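Local structure of putative SnoaL-like polyketide cyclase (Jannaschia sp., 3KKG) at residues Leu64-Glu76 / Val87-Leu100. The protein probably closes rings in polyketide-type substrates, as SnoaL-like cyclases of the NTF2 clan do. Residues are numbered along the deposited sequence; the frame is centred on the assembly and turned at random.
Sequences LFEGFPRLEVVVE and VQARLTGAQDGPFL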
loop_
_atom_site.group_PDB
_atom_site.type_symbol
_atom_site.label_atom_id
_atom_site.label_comp_id
_atom_site.label_asym_id
_atom_site.label_seq_id
_atom_site.Cartn_x
_atom_site.Cartn_y
_atom_site.Cartn_z
ATOM N N LEU A 64 4.885 15.426 -8.812
ATOM C CA LEU A 64 5.664 14.254 -8.507
ATOM C C LEU A 64 6.621 13.883 -9.637
ATOM O O LEU A 64 7.774 13.537 -9.420
ATOM C CB LEU A 64 4.744 13.053 -8.156
ATOM C CG LEU A 64 3.804 13.171 -6.958
ATOM C CD1 LEU A 64 2.869 11.935 -6.872
ATOM C CD2 LEU A 64 4.602 13.328 -5.663
ATOM N N PHE A 65 6.118 13.855 -10.889
ATOM C CA PHE A 65 6.919 13.487 -12.026
ATOM C C PHE A 65 8.013 14.492 -12.402
ATOM O O PHE A 65 8.925 14.142 -13.103
ATOM C CB PHE A 65 6.036 13.112 -13.227
ATOM C CG PHE A 65 5.454 11.713 -13.081
ATOM C CD1 PHE A 65 4.293 11.508 -12.414
ATOM C CD2 PHE A 65 6.138 10.637 -13.589
ATOM C CE1 PHE A 65 3.785 10.239 -12.211
ATOM C CE2 PHE A 65 5.655 9.366 -13.440
ATOM C CZ PHE A 65 4.471 9.157 -12.739
ATOM N N GLU A 66 7.918 15.733 -11.927
ATOM C CA GLU A 66 9.059 16.614 -12.095
ATOM C C GLU A 66 10.289 16.076 -11.344
ATOM O O GLU A 66 11.423 16.345 -11.701
ATOM C CB GLU A 66 8.719 18.031 -11.646
ATOM C CG GLU A 66 7.810 18.669 -12.633
ATOM C CD GLU A 66 7.232 19.964 -12.182
ATOM O OE1 GLU A 66 7.475 20.409 -11.029
ATOM O OE2 GLU A 66 6.537 20.565 -13.020
ATOM N N GLY A 67 10.064 15.370 -10.258
ATOM C CA GLY A 67 11.166 14.832 -9.506
ATOM C C GLY A 67 11.816 13.667 -10.226
ATOM O O GLY A 67 13.028 13.501 -10.124
ATOM N N PHE A 68 10.983 12.838 -10.881
ATOM C CA PHE A 68 11.457 11.613 -11.540
ATOM C C PHE A 68 10.901 11.605 -12.980
ATOM O O PHE A 68 10.002 10.843 -13.288
ATOM C CB PHE A 68 10.997 10.379 -10.798
ATOM C CG PHE A 68 11.552 10.244 -9.411
ATOM C CD1 PHE A 68 10.933 10.868 -8.347
ATOM C CD2 PHE A 68 12.724 9.524 -9.156
ATOM C CE1 PHE A 68 11.442 10.760 -7.071
ATOM C CE2 PHE A 68 13.218 9.369 -7.851
ATOM C CZ PHE A 68 12.585 10.004 -6.819
ATOM N N PRO A 69 11.420 12.450 -13.864
ATOM C CA PRO A 69 10.774 12.614 -15.140
ATOM C C PRO A 69 10.810 11.431 -16.066
ATOM O O PRO A 69 10.000 11.369 -17.012
ATOM C CB PRO A 69 11.530 13.802 -15.766
ATOM C CG PRO A 69 12.568 14.157 -14.839
ATOM C CD PRO A 69 12.538 13.403 -13.654
ATOM N N ARG A 70 11.775 10.519 -15.879
ATOM C CA ARG A 70 11.875 9.254 -16.665
ATOM C C ARG A 70 11.377 8.025 -15.867
ATOM O O ARG A 70 11.625 6.896 -16.280
ATOM C CB ARG A 70 13.320 8.941 -17.154
ATOM C CG ARG A 70 13.916 9.833 -18.276
ATOM C CD ARG A 70 15.270 9.270 -18.812
ATOM N NE ARG A 70 15.918 10.181 -19.802
ATOM C CZ ARG A 70 16.762 11.175 -19.466
ATOM N NH1 ARG A 70 17.085 11.342 -18.210
ATOM N NH2 ARG A 70 17.254 11.962 -20.381
ATOM N N LEU A 71 10.667 8.220 -14.758
ATOM C CA LEU A 71 10.275 7.091 -13.902
ATOM C C LEU A 71 9.612 6.012 -14.740
ATOM O O LEU A 71 8.699 6.274 -15.515
ATOM C CB LEU A 71 9.315 7.584 -12.829
ATOM C CG LEU A 71 9.142 6.652 -11.623
ATOM C CD1 LEU A 71 10.403 6.469 -10.818
ATOM C CD2 LEU A 71 8.061 7.258 -10.737
ATOM N N GLU A 72 10.107 4.795 -14.529
ATOM C CA GLU A 72 9.542 3.598 -15.131
ATOM C C GLU A 72 8.721 2.808 -14.148
ATOM O O GLU A 72 9.102 2.657 -13.000
ATOM C CB GLU A 72 10.644 2.697 -15.690
ATOM C CG GLU A 72 11.400 3.339 -16.860
ATOM C CD GLU A 72 12.584 2.485 -17.336
ATOM O OE1 GLU A 72 12.800 1.382 -16.792
ATOM O OE2 GLU A 72 13.347 2.981 -18.157
ATOM N N VAL A 73 7.608 2.282 -14.632
ATOM C CA VAL A 73 6.735 1.417 -13.833
ATOM C C VAL A 73 6.593 0.057 -14.494
ATOM O O VAL A 73 6.366 -0.029 -15.678
ATOM C CB VAL A 73 5.361 2.130 -13.501
ATOM C CG1 VAL A 73 4.569 2.454 -14.761
ATOM C CG2 VAL A 73 4.566 1.273 -12.507
ATOM N N VAL A 74 6.722 -0.991 -13.671
ATOM C CA VAL A 74 6.461 -2.370 -14.101
ATOM C C VAL A 74 5.369 -2.918 -13.205
ATOM O O VAL A 74 5.553 -3.092 -11.986
ATOM C CB VAL A 74 7.710 -3.239 -14.063
ATOM C CG1 VAL A 74 7.356 -4.664 -14.533
ATOM C CG2 VAL A 74 8.794 -2.700 -15.000
ATOM N N VAL A 75 4.201 -3.182 -13.786
ATOM C CA VAL A 75 3.094 -3.765 -13.066
ATOM C C VAL A 75 3.448 -5.188 -12.722
ATOM O O VAL A 75 3.897 -5.977 -13.598
ATOM C CB VAL A 75 1.795 -3.680 -13.893
ATOM C CG1 VAL A 75 0.684 -4.509 -13.193
ATOM C CG2 VAL A 75 1.338 -2.222 -14.104
ATOM N N GLU A 76 3.236 -5.583 -11.468
ATOM C CA GLU A 76 3.421 -6.973 -11.132
ATOM C C GLU A 76 2.340 -7.714 -10.410
ATOM O O GLU A 76 2.486 -8.933 -10.233
ATOM C CB GLU A 76 4.613 -7.209 -10.332
ATOM C CG GLU A 76 4.662 -6.438 -9.149
ATOM C CD GLU A 76 5.814 -6.951 -8.326
ATOM O OE1 GLU A 76 6.950 -6.464 -8.650
ATOM O OE2 GLU A 76 5.595 -7.778 -7.409
ATOM N N VAL A 87 -3.411 -2.362 -7.923
ATOM C CA VAL A 87 -2.276 -2.560 -8.794
ATOM C C VAL A 87 -1.009 -2.459 -7.971
ATOM O O VAL A 87 -0.737 -1.417 -7.389
ATOM C CB VAL A 87 -2.254 -1.561 -9.968
ATOM C CG1 VAL A 87 -1.047 -1.839 -10.862
ATOM C CG2 VAL A 87 -3.552 -1.627 -10.765
ATOM N N GLN A 88 -0.202 -3.501 -7.942
ATOM C CA GLN A 88 1.132 -3.404 -7.344
ATOM C C GLN A 88 2.143 -3.300 -8.466
ATOM O O GLN A 88 2.031 -3.993 -9.489
ATOM C CB GLN A 88 1.433 -4.638 -6.571
ATOM C CG GLN A 88 0.544 -4.859 -5.313
ATOM C CD GLN A 88 1.042 -6.016 -4.510
ATOM O OE1 GLN A 88 2.107 -5.931 -3.933
ATOM N NE2 GLN A 88 0.308 -7.081 -4.490
ATOM N N ALA A 89 3.166 -2.482 -8.261
ATOM C CA ALA A 89 4.130 -2.230 -9.302
ATOM C C ALA A 89 5.485 -2.030 -8.672
ATOM O O ALA A 89 5.635 -2.027 -7.447
ATOM C CB ALA A 89 3.721 -1.017 -10.218
ATOM N N ARG A 90 6.500 -1.958 -9.524
ATOM C CA ARG A 90 7.795 -1.451 -9.092
ATOM C C ARG A 90 8.178 -0.245 -9.910
ATOM O O ARG A 90 7.885 -0.151 -11.090
ATOM C CB ARG A 90 8.869 -2.504 -9.115
ATOM C CG ARG A 90 8.669 -3.593 -8.063
ATOM C CD ARG A 90 9.905 -4.465 -7.964
ATOM N NE ARG A 90 11.001 -3.777 -7.258
ATOM C CZ ARG A 90 11.124 -3.714 -5.919
ATOM N NH1 ARG A 90 10.252 -4.344 -5.149
ATOM N NH2 ARG A 90 12.139 -3.081 -5.333
ATOM N N LEU A 91 8.790 0.695 -9.227
ATOM C CA LEU A 91 9.233 1.965 -9.805
ATOM C C LEU A 91 10.748 2.018 -9.806
ATOM O O LEU A 91 11.364 1.728 -8.781
ATOM C CB LEU A 91 8.769 3.135 -8.929
ATOM C CG LEU A 91 7.281 3.237 -8.729
ATOM C CD1 LEU A 91 6.946 4.443 -7.802
ATOM C CD2 LEU A 91 6.541 3.362 -10.040
ATOM N N THR A 92 11.287 2.471 -10.928
ATOM C CA THR A 92 12.722 2.675 -11.044
ATOM C C THR A 92 12.988 3.969 -11.780
ATOM O O THR A 92 12.423 4.251 -12.818
ATOM C CB THR A 92 13.437 1.526 -11.753
ATOM O OG1 THR A 92 12.823 1.322 -13.023
ATOM C CG2 THR A 92 13.362 0.250 -10.916
ATOM N N GLY A 93 13.960 4.740 -11.277
ATOM C CA GLY A 93 14.413 5.933 -11.981
ATOM C C GLY A 93 15.167 6.854 -11.072
ATOM O O GLY A 93 15.325 6.622 -9.898
ATOM N N ALA A 94 15.680 7.905 -11.699
ATOM C CA ALA A 94 16.563 8.855 -11.044
ATOM C C ALA A 94 15.839 10.121 -10.647
ATOM O O ALA A 94 15.057 10.647 -11.446
ATOM C CB ALA A 94 17.728 9.207 -11.987
ATOM N N GLN A 95 16.234 10.656 -9.510
ATOM C CA GLN A 95 15.624 11.903 -8.995
ATOM C C GLN A 95 16.332 13.093 -9.658
ATOM O O GLN A 95 17.093 13.795 -9.014
ATOM C CB GLN A 95 15.684 11.969 -7.463
ATOM C CG GLN A 95 14.876 13.172 -6.953
ATOM C CD GLN A 95 15.642 14.073 -6.025
ATOM O OE1 GLN A 95 16.708 13.718 -5.495
ATOM N NE2 GLN A 95 15.114 15.283 -5.843
ATOM N N ASP A 96 16.038 13.323 -10.937
ATOM C CA ASP A 96 16.686 14.350 -11.702
ATOM C C ASP A 96 16.053 15.741 -11.584
ATOM O O ASP A 96 16.565 16.711 -12.129
ATOM C CB ASP A 96 16.672 13.983 -13.182
ATOM C CG ASP A 96 17.689 12.869 -13.566
ATOM O OD1 ASP A 96 18.626 12.592 -12.817
ATOM O OD2 ASP A 96 17.506 12.352 -14.690
ATOM N N GLY A 97 14.911 15.777 -10.911
ATOM C CA GLY A 97 14.246 17.061 -10.589
ATOM C C GLY A 97 13.942 17.216 -9.115
ATOM O O GLY A 97 14.102 16.307 -8.315
ATOM N N PRO A 98 13.475 18.430 -8.770
ATOM C CA PRO A 98 13.112 18.641 -7.394
ATOM C C PRO A 98 11.978 17.729 -6.967
ATOM O O PRO A 98 11.082 17.442 -7.783
ATOM C CB PRO A 98 12.596 20.087 -7.367
ATOM C CG PRO A 98 12.646 20.590 -8.675
ATOM C CD PRO A 98 13.200 19.579 -9.631
ATOM N N PHE A 99 12.049 17.207 -5.757
ATOM C CA PHE A 99 11.002 16.263 -5.248
ATOM C C PHE A 99 10.740 16.484 -3.747
ATOM O O PHE A 99 11.610 16.252 -2.934
ATOM C CB PHE A 99 11.463 14.822 -5.469
ATOM C CG PHE A 99 10.403 13.789 -5.160
ATOM C CD1 PHE A 99 9.324 13.629 -6.013
ATOM C CD2 PHE A 99 10.514 12.971 -4.066
ATOM C CE1 PHE A 99 8.376 12.629 -5.754
ATOM C CE2 PHE A 99 9.548 12.016 -3.807
ATOM C CZ PHE A 99 8.509 11.830 -4.672
ATOM N N LEU A 100 9.533 16.921 -3.465
ATOM C CA LEU A 100 9.063 17.087 -2.079
ATOM C C LEU A 100 10.065 17.847 -1.202
ATOM O O LEU A 100 10.414 17.451 -0.058
ATOM C CB LEU A 100 8.677 15.726 -1.474
ATOM C CG LEU A 100 7.622 14.938 -2.252
ATOM C CD1 LEU A 100 7.265 13.634 -1.460
ATOM C CD2 LEU A 100 6.381 15.779 -2.611
HETATM O O HOH W 1 13.735 10.178 -13.908
HETATM O O HOH W 2 16.157 10.158 -15.570
HETATM O O HOH W 3 14.338 0.507 -15.046
HETATM O O HOH W 4 7.844 -5.876 -5.509
#
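F68 drives the edge of its ring into the face of F99: the ring centroids lie 4.9 Å apart, the planes meet at 81°, and F68 CE1 stands over the centre of the F99 ring, whose opposite face carries L100 CG. F99 reaches this T-shaped stack because its CG is anti to the backbone N (chi1 -172°), and L64 CD2 adds a methyl 3.8 Å from F99 CE1. Over one face of the F68 ring sits Q95 CA, a CH-pi contact. With an alanine in place of F68, the F99 face and the Q95 backbone would probably lose their common partner and a gap would open between them.

Close by, the two segments meet backbone to backbone at G67 and G97. G97 N donates to G67 O from above the carbonyl plane, and G97 CA lies 3.1 Å from E66 O; a side chain on G97 would run into that oxygen.

Further on the strands pair antiparallel. E72 and T92 exchange two bonds, as do V74 and R90, and E76 N closes the run on Q88 O at 2.8 Å. The non-hydrogen-bonded pairs V73/L91 and V75/A89 share one face, where V73 CG2 presses diagonally on A89 CB, tight at 3.3 Å, with L91 CD2 alongside, while V75 CG1 packs on V87 CG1.

Water bridges the segments too: one molecule accepts from R70 N and donates to A94 O. In one of two R70 conformers, NH1 makes a long salt bridge, 3.7 Å, to D96 OD2.

The hairpin 72-81/84-94 ends the curved sheet of this NTF2-like fold, with strand 108-120 on the other side of 84-94. Helix 133-140 packs on F68, Q95 and F99; W23 and F19 lie against V73, and R128 of the second subunit pairs with E76.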